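Local coordinates for protein putative glycoside hydrolase (Bacteroides thetaiotaomicron VPI-5482, PDB 3HBZ) that is of unknown function but binds calcium and may take part in carbohydrate metabolism, perhaps as a glycoside hydrolase, at residues A[124-129]-A[181-187]; A[159-163]-A[312-316]. One frame throughout, in Å; residues are numbered along the deposited sequence.

Contact 1: A[124-129]-A[181-187]; sequences MEWASG and NLFIGSF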
HETATM    1  N   MSE A 124       1.719  -8.895   6.548  1.00 27.57           N
HETATM    2  CA  MSE A 124       1.461  -7.895   5.485  1.00 28.94           C
HETATM    3  C   MSE A 124       1.206  -6.506   6.072  1.00 29.73           C
HETATM    4  O   MSE A 124       0.513  -6.370   7.100  1.00 30.36           O
HETATM    5  CB  MSE A 124       0.250  -8.291   4.628  1.00 24.52           C
HETATM    6  CG  MSE A 124       0.198  -7.525   3.295  1.00 33.38           C
HETATM    7 SE   MSE A 124      -1.355  -7.979   2.298  0.75 28.77          SE
HETATM    8  CE  MSE A 124      -2.657  -6.844   3.225  1.00 35.91           C
ATOM      9  N   GLU A 125       1.777  -5.493   5.423  1.00 29.41           N
ATOM     10  CA  GLU A 125       1.483  -4.108   5.659  1.00 29.92           C
ATOM     11  C   GLU A 125       0.696  -3.519   4.485  1.00 30.95           C
ATOM     12  O   GLU A 125       1.162  -3.509   3.337  1.00 25.59           O
ATOM     13  CB  GLU A 125       2.757  -3.305   5.864  1.00 33.15           C
ATOM     14  CG  GLU A 125       3.686  -3.926   6.894  1.00 37.40           C
ATOM     15  CD  GLU A 125       4.762  -2.980   7.440  1.00 34.55           C
ATOM     16  OE1 GLU A 125       4.782  -1.766   7.067  1.00 32.16           O
ATOM     17  OE2 GLU A 125       5.567  -3.483   8.282  1.00 36.62           O
ATOM     18  N   TRP A 126      -0.519  -3.062   4.761  1.00 27.12           N
ATOM     19  CA  TRP A 126      -1.280  -2.300   3.764  1.00 25.88           C
ATOM     20  C   TRP A 126      -0.551  -0.987   3.524  1.00 29.06           C
ATOM     21  O   TRP A 126       0.167  -0.483   4.394  1.00 25.89           O
ATOM     22  CB  TRP A 126      -2.684  -1.977   4.247  1.00 25.00           C
ATOM     23  CG  TRP A 126      -3.627  -3.150   4.318  1.00 22.23           C
ATOM     24  CD1 TRP A 126      -3.775  -4.019   5.346  1.00 28.32           C
ATOM     25  CD2 TRP A 126      -4.570  -3.554   3.304  1.00 22.32           C
ATOM     26  NE1 TRP A 126      -4.745  -4.971   5.022  1.00 26.25           N
ATOM     27  CE2 TRP A 126      -5.257  -4.679   3.786  1.00 25.01           C
ATOM     28  CE3 TRP A 126      -4.912  -3.046   2.050  1.00 26.32           C
ATOM     29  CZ2 TRP A 126      -6.238  -5.324   3.045  1.00 28.15           C
ATOM     30  CZ3 TRP A 126      -5.907  -3.655   1.324  1.00 27.84           C
ATOM     31  CH2 TRP A 126      -6.563  -4.785   1.813  1.00 29.34           C
ATOM     32  N   ALA A 127      -0.736  -0.442   2.338  1.00 27.04           N
ATOM     33  CA  ALA A 127      -0.157   0.859   1.977  1.00 27.11           C
ATOM     34  C   ALA A 127      -1.281   1.881   1.816  1.00 24.77           C
ATOM     35  O   ALA A 127      -2.439   1.502   1.558  1.00 26.49           O
ATOM     36  CB  ALA A 127       0.623   0.726   0.658  1.00 23.50           C
ATOM     37  N   SER A 128      -0.923   3.169   1.932  1.00 21.73           N
ATOM     38  CA  SER A 128      -1.802   4.301   1.585  1.00 23.11           C
ATOM     39  C   SER A 128      -0.949   5.449   1.139  1.00 25.86           C
ATOM     40  O   SER A 128       0.289   5.355   1.171  1.00 25.91           O
ATOM     41  CB  SER A 128      -2.611   4.803   2.790  1.00 26.93           C
ATOM     42  OG  SER A 128      -1.775   5.422   3.767  1.00 22.79           O
ATOM     43  N   GLY A 129      -1.599   6.552   0.755  1.00 24.36           N
ATOM     44  CA  GLY A 129      -0.866   7.770   0.468  1.00 27.33           C
ATOM     45  C   GLY A 129      -0.464   8.632   1.661  1.00 25.06           C
ATOM     46  O   GLY A 129      -0.061   9.783   1.464  1.00 26.10           O
ATOM     47  N   ASN A 181      -7.125   6.463   0.733  1.00 24.50           N
ATOM     48  CA  ASN A 181      -6.991   5.153   0.127  1.00 23.66           C
ATOM     49  C   ASN A 181      -6.285   4.108   1.002  1.00 26.54           C
ATOM     50  O   ASN A 181      -5.651   4.399   2.030  1.00 29.24           O
ATOM     51  CB  ASN A 181      -6.296   5.268  -1.244  1.00 23.32           C
ATOM     52  CG  ASN A 181      -4.919   5.865  -1.140  1.00 27.61           C
ATOM     53  OD1 ASN A 181      -4.458   6.252  -0.056  1.00 29.71           O
ATOM     54  ND2 ASN A 181      -4.249   5.929  -2.256  1.00 26.19           N
ATOM     55  N   LEU A 182      -6.425   2.861   0.576  1.00 26.86           N
ATOM     56  CA  LEU A 182      -5.699   1.777   1.183  1.00 24.96           C
ATOM     57  C   LEU A 182      -5.583   0.738   0.109  1.00 25.03           C
ATOM     58  O   LEU A 182      -6.576   0.456  -0.595  1.00 26.32           O
ATOM     59  CB  LEU A 182      -6.423   1.181   2.393  1.00 24.37           C
ATOM     60  CG  LEU A 182      -5.585   0.285   3.303  1.00 25.27           C
ATOM     61  CD1 LEU A 182      -4.742   1.221   4.228  1.00 25.56           C
ATOM     62  CD2 LEU A 182      -6.482  -0.732   4.133  1.00 20.60           C
ATOM     63  N   PHE A 183      -4.402   0.136   0.002  1.00 23.40           N
ATOM     64  CA  PHE A 183      -4.212  -0.892  -0.988  1.00 27.28           C
ATOM     65  C   PHE A 183      -3.116  -1.898  -0.670  1.00 25.00           C
ATOM     66  O   PHE A 183      -2.222  -1.644   0.111  1.00 23.64           O
ATOM     67  CB  PHE A 183      -3.938  -0.238  -2.365  1.00 25.30           C
ATOM     68  CG  PHE A 183      -2.760   0.737  -2.367  1.00 26.30           C
ATOM     69  CD1 PHE A 183      -2.910   2.060  -1.973  1.00 22.99           C
ATOM     70  CD2 PHE A 183      -1.520   0.328  -2.752  1.00 23.46           C
ATOM     71  CE1 PHE A 183      -1.869   2.934  -1.981  1.00 25.68           C
ATOM     72  CE2 PHE A 183      -0.462   1.193  -2.755  1.00 26.76           C
ATOM     73  CZ  PHE A 183      -0.631   2.511  -2.377  1.00 25.34           C
ATOM     74  N   ILE A 184      -3.199  -3.037  -1.331  1.00 24.57           N
ATOM     75  CA  ILE A 184      -2.145  -4.023  -1.309  1.00 23.88           C
ATOM     76  C   ILE A 184      -1.051  -3.599  -2.286  1.00 24.50           C
ATOM     77  O   ILE A 184      -1.291  -3.383  -3.465  1.00 25.01           O
ATOM     78  CB  ILE A 184      -2.649  -5.411  -1.635  1.00 23.45           C
ATOM     79  CG1 ILE A 184      -3.569  -5.916  -0.506  1.00 23.46           C
ATOM     80  CG2 ILE A 184      -1.408  -6.441  -1.875  1.00 22.63           C
ATOM     81  CD1 ILE A 184      -4.232  -7.253  -0.859  1.00 26.29           C
ATOM     82  N   GLY A 185       0.172  -3.519  -1.796  1.00 25.32           N
ATOM     83  CA  GLY A 185       1.262  -2.945  -2.613  1.00 24.69           C
ATOM     84  C   GLY A 185       2.175  -2.067  -1.760  1.00 28.20           C
ATOM     85  O   GLY A 185       2.369  -2.315  -0.560  1.00 24.38           O
ATOM     86  N   SER A 186       2.721  -1.019  -2.372  1.00 26.65           N
ATOM     87  CA  SER A 186       3.507  -0.068  -1.625  1.00 25.79           C
ATOM     88  C   SER A 186       3.348   1.353  -2.149  1.00 26.78           C
ATOM     89  O   SER A 186       2.861   1.573  -3.266  1.00 21.03           O
ATOM     90  CB  SER A 186       4.987  -0.481  -1.647  1.00 26.77           C
ATOM     91  OG  SER A 186       5.467  -0.538  -2.968  1.00 27.69           O
ATOM     92  N   PHE A 187       3.764   2.312  -1.326  1.00 24.89           N
ATOM     93  CA  PHE A 187       3.684   3.736  -1.693  1.00 25.14           C
ATOM     94  C   PHE A 187       5.104   4.263  -1.843  1.00 25.72           C
ATOM     95  O   PHE A 187       5.873   4.246  -0.916  1.00 23.80           O
ATOM     96  CB  PHE A 187       2.941   4.565  -0.659  1.00 24.59           C
ATOM     97  CG  PHE A 187       2.690   6.022  -1.097  1.00 30.17           C
ATOM     98  CD1 PHE A 187       1.704   6.315  -1.985  1.00 25.01           C
ATOM     99  CD2 PHE A 187       3.472   7.048  -0.637  1.00 28.52           C
ATOM    100  CE1 PHE A 187       1.456   7.610  -2.389  1.00 27.75           C
ATOM    101  CE2 PHE A 187       3.255   8.359  -1.062  1.00 23.04           C
ATOM    102  CZ  PHE A 187       2.239   8.628  -1.920  1.00 26.20           C
TER
HETATM  103  O   HOH W   1       0.266  -4.661   1.074  1.00 23.36           O
HETATM  104  O   HOH W   2       3.262  -2.371   2.010  1.00 24.78           O
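The indole of Trp126 is held from both sides by residues around the bend of 181-187. Ile184 lies over one face, its CG1 4.0 Å from the centroid of the six-membered ring, and CE of the selenomethionine at Met124 rests toward the rim of that same face. From the other side of the ring plane, near the rim, comes Leu182, whose CD2 reaches CE3 of Trp126 at 3.5 Å. With CG of Leu182 turned opposite its own backbone N (chi1 -165°), both of its methyls reach the Trp126 side chain. Trp126 NE1 bonds to Glu116, a residue of a sodium site, and the ring meets Tyr100 edge-to-face. With an alanine in its place, Leu182 and Ile184 would probably face a gap and Glu116 would lose the indole N-H. Next along the chain, Ala127 and Phe183 form a single antiparallel bridge of the hydrogen-bonded kind: Ala127 N gives to Phe183 O over 2.9 Å, and Phe183 N returns the bond to Ala127 O. The segment that continues from the 115-118/121-125 hairpin is thereby tied to strand 177-183. Although CB of Phe183 points away, its ring turns back toward Ala127 (chi1 55°), whose CB sits over the face, 3.9 Å from the ring centroid. Gly129, at the N-cap position of helix 130-134, sends its N-H to OD1 of Asn181 (3.0 Å), while its CA lies over the Phe187 ring. The side toward Gly185 is looser, and water does the joining. Two waters each donate to Glu125 O at 2.7 Å; one accepts from Gly185 N, and the other donates to Gly185 O. Beyond this wet seam, Ser186 turns away toward a bound hexaethylene glycol, probably from the crystallisation liquor.

Contact 2: A[159-163]-A[312-316]; sequences LSLVT and FTSSL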
ATOM      1  N   LEU A 159     -11.547   0.534   9.011  1.00 26.48           N
ATOM      2  CA  LEU A 159     -10.823   1.405   8.144  1.00 25.37           C
ATOM      3  C   LEU A 159     -11.711   2.605   7.854  1.00 26.17           C
ATOM      4  O   LEU A 159     -12.903   2.450   7.566  1.00 23.60           O
ATOM      5  CB  LEU A 159     -10.520   0.673   6.817  1.00 25.96           C
ATOM      6  CG  LEU A 159      -9.856   1.475   5.698  1.00 23.85           C
ATOM      7  CD1 LEU A 159      -8.491   1.981   6.180  1.00 22.48           C
ATOM      8  CD2 LEU A 159      -9.787   0.565   4.398  1.00 19.83           C
ATOM      9  N   SER A 160     -11.121   3.802   7.947  1.00 23.36           N
ATOM     10  CA  SER A 160     -11.782   5.027   7.582  1.00 22.96           C
ATOM     11  C   SER A 160     -10.962   5.818   6.577  1.00 23.76           C
ATOM     12  O   SER A 160      -9.788   6.129   6.796  1.00 23.76           O
ATOM     13  CB  SER A 160     -12.002   5.880   8.853  1.00 25.89           C
ATOM     14  OG  SER A 160     -12.715   7.052   8.517  1.00 26.46           O
ATOM     15  N   LEU A 161     -11.605   6.175   5.481  1.00 23.73           N
ATOM     16  CA  LEU A 161     -10.972   6.875   4.392  1.00 25.91           C
ATOM     17  C   LEU A 161     -11.750   8.177   4.169  1.00 26.56           C
ATOM     18  O   LEU A 161     -12.968   8.158   3.962  1.00 24.91           O
ATOM     19  CB  LEU A 161     -11.026   6.006   3.131  1.00 24.89           C
ATOM     20  CG  LEU A 161     -10.344   4.638   3.306  1.00 28.09           C
ATOM     21  CD1 LEU A 161     -10.428   3.844   1.981  1.00 27.42           C
ATOM     22  CD2 LEU A 161      -8.884   4.721   3.749  1.00 22.70           C
ATOM     23  N   VAL A 162     -11.051   9.296   4.293  1.00 26.04           N
ATOM     24  CA  VAL A 162     -11.674  10.612   4.206  1.00 26.90           C
ATOM     25  C   VAL A 162     -10.854  11.498   3.253  1.00 24.87           C
ATOM     26  O   VAL A 162      -9.709  11.687   3.463  1.00 26.87           O
ATOM     27  CB  VAL A 162     -11.800  11.298   5.570  1.00 26.30           C
ATOM     28  CG1 VAL A 162     -12.385  12.737   5.437  1.00 22.51           C
ATOM     29  CG2 VAL A 162     -12.685  10.492   6.530  1.00 22.87           C
ATOM     30  N   THR A 163     -11.490  12.034   2.223  1.00 25.40           N
ATOM     31  CA  THR A 163     -10.870  12.954   1.264  1.00 24.21           C
ATOM     32  C   THR A 163     -10.602  14.282   1.951  1.00 23.02           C
ATOM     33  O   THR A 163     -11.496  14.885   2.531  1.00 23.42           O
ATOM     34  CB  THR A 163     -11.771  13.144   0.036  1.00 23.67           C
ATOM     35  OG1 THR A 163     -11.950  11.859  -0.595  1.00 22.44           O
ATOM     36  CG2 THR A 163     -11.164  14.152  -1.012  1.00 21.94           C
ATOM     37  N   PHE A 312      -9.189   0.405  -2.051  1.00 25.69           N
ATOM     38  CA  PHE A 312     -10.298   1.198  -1.538  1.00 25.33           C
ATOM     39  C   PHE A 312      -9.949   2.672  -1.647  1.00 23.49           C
ATOM     40  O   PHE A 312      -8.816   3.060  -1.348  1.00 26.16           O
ATOM     41  CB  PHE A 312     -10.559   0.914  -0.077  1.00 25.19           C
ATOM     42  CG  PHE A 312     -10.680  -0.548   0.255  1.00 25.70           C
ATOM     43  CD1 PHE A 312     -11.873  -1.200   0.035  1.00 26.37           C
ATOM     44  CD2 PHE A 312      -9.630  -1.226   0.819  1.00 29.10           C
ATOM     45  CE1 PHE A 312     -12.012  -2.539   0.325  1.00 26.52           C
ATOM     46  CE2 PHE A 312      -9.750  -2.590   1.140  1.00 28.48           C
ATOM     47  CZ  PHE A 312     -10.932  -3.230   0.892  1.00 27.39           C
ATOM     48  N   THR A 313     -10.909   3.482  -2.065  1.00 24.01           N
ATOM     49  CA  THR A 313     -10.733   4.946  -2.057  1.00 24.07           C
ATOM     50  C   THR A 313     -12.061   5.688  -1.812  1.00 21.93           C
ATOM     51  O   THR A 313     -13.122   5.300  -2.320  1.00 25.25           O
ATOM     52  CB  THR A 313     -10.049   5.461  -3.322  1.00 24.20           C
ATOM     53  OG1 THR A 313      -9.936   6.894  -3.212  1.00 26.22           O
ATOM     54  CG2 THR A 313     -10.881   5.137  -4.595  1.00 25.38           C
ATOM     55  N   SER A 314     -11.986   6.775  -1.058  1.00 22.75           N
ATOM     56  CA  SER A 314     -13.137   7.586  -0.707  1.00 24.18           C
ATOM     57  C   SER A 314     -13.615   8.466  -1.878  1.00 24.33           C
ATOM     58  O   SER A 314     -14.691   9.025  -1.814  1.00 24.84           O
ATOM     59  CB  SER A 314     -12.819   8.436   0.525  1.00 25.06           C
ATOM     60  OG  SER A 314     -11.718   9.320   0.308  1.00 24.03           O
ATOM     61  N   SER A 315     -12.800   8.611  -2.920  1.00 22.46           N
ATOM     62  CA  SER A 315     -13.135   9.463  -4.077  1.00 20.22           C
ATOM     63  C   SER A 315     -12.655   8.780  -5.371  1.00 23.72           C
ATOM     64  O   SER A 315     -11.469   8.664  -5.634  1.00 21.77           O
ATOM     65  CB  SER A 315     -12.486  10.834  -3.954  1.00 26.97           C
ATOM     66  OG  SER A 315     -13.122  11.635  -2.975  1.00 22.24           O
ATOM     67  N   LEU A 316     -13.612   8.321  -6.156  1.00 27.36           N
ATOM     68  CA  LEU A 316     -13.370   7.518  -7.318  1.00 26.86           C
ATOM     69  C   LEU A 316     -12.344   8.158  -8.248  1.00 24.40           C
ATOM     70  O   LEU A 316     -11.511   7.455  -8.781  1.00 24.20           O
ATOM     71  CB  LEU A 316     -14.669   7.260  -8.078  1.00 25.35           C
ATOM     72  CG  LEU A 316     -14.451   6.211  -9.216  1.00 35.07           C
ATOM     73  CD1 LEU A 316     -15.518   5.134  -9.309  1.00 32.49           C
ATOM     74  CD2 LEU A 316     -14.278   6.903 -10.531  1.00 37.88           C
TER
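Leu161 and Phe312 approach each other at a slant, the leucine reaching the stem of the phenylalanine: CD1 of Leu161 is 3.6 Å from CB of Phe312. Leu159 comes to the ring itself, with its CD2 4.0 Å from Phe312 CD2 and set obliquely to the ring plane. Phe312 holds its ring opposite the carbonyl carbon (chi1 -50°), which carries it toward the Leu159 end of the neighbouring segment, where Ile331 and Trp126 also touch it. Past Leu161, whose CB lies 4.0 Å from CB of Ser314, the contact turns from greasy to polar. Here the hydroxyl of Thr163 points between two serines: its OG1 is hydrogen-bonded to OG of Ser314 at 2.7 Å, and OG of Ser315 lies at the same 2.7 Å from that OG1. Both serines have further partners, since Ser314 OG takes the backbone N-H of Gly180 and Ser315 OG bonds to Asp237. A buried hydroxyl cluster is thus satisfied within the protein. The two segments run the same way, their end-to-end directions 22° apart. Their strands 158-165 and 306-313 both pair antiparallel with strand 177-183, itself broken by a bulge or short loop, yet here they meet directly, Leu161 CA and Ser314 CA 5.6 Å apart. This antiparallel framework is consistent with the beta-sandwich architecture of the galactose-binding-like clan to which the domain is assigned.

In the fold
Strand 177-183 joins the two contacts, whose centres lie 13 Å apart. Leu182 of contact 1 offers its O to Phe312 N of contact 2 at 3.0 Å, a probable hydrogen bond, and its CD2 packs 3.6 Å from Leu159 CD2. Asn181 adds its CB against Phe312 O at 3.4 Å. The apolar ends of both contacts therefore share one core, within the putative carbohydrate metabolism domain. The metals lie close by: the Leu159 side chain is about 8 Å from a bound calcium ion, and that of Trp126 about 7 Å from a sodium ion. Neither contact supplies a ligand to these ions, and no active site is established.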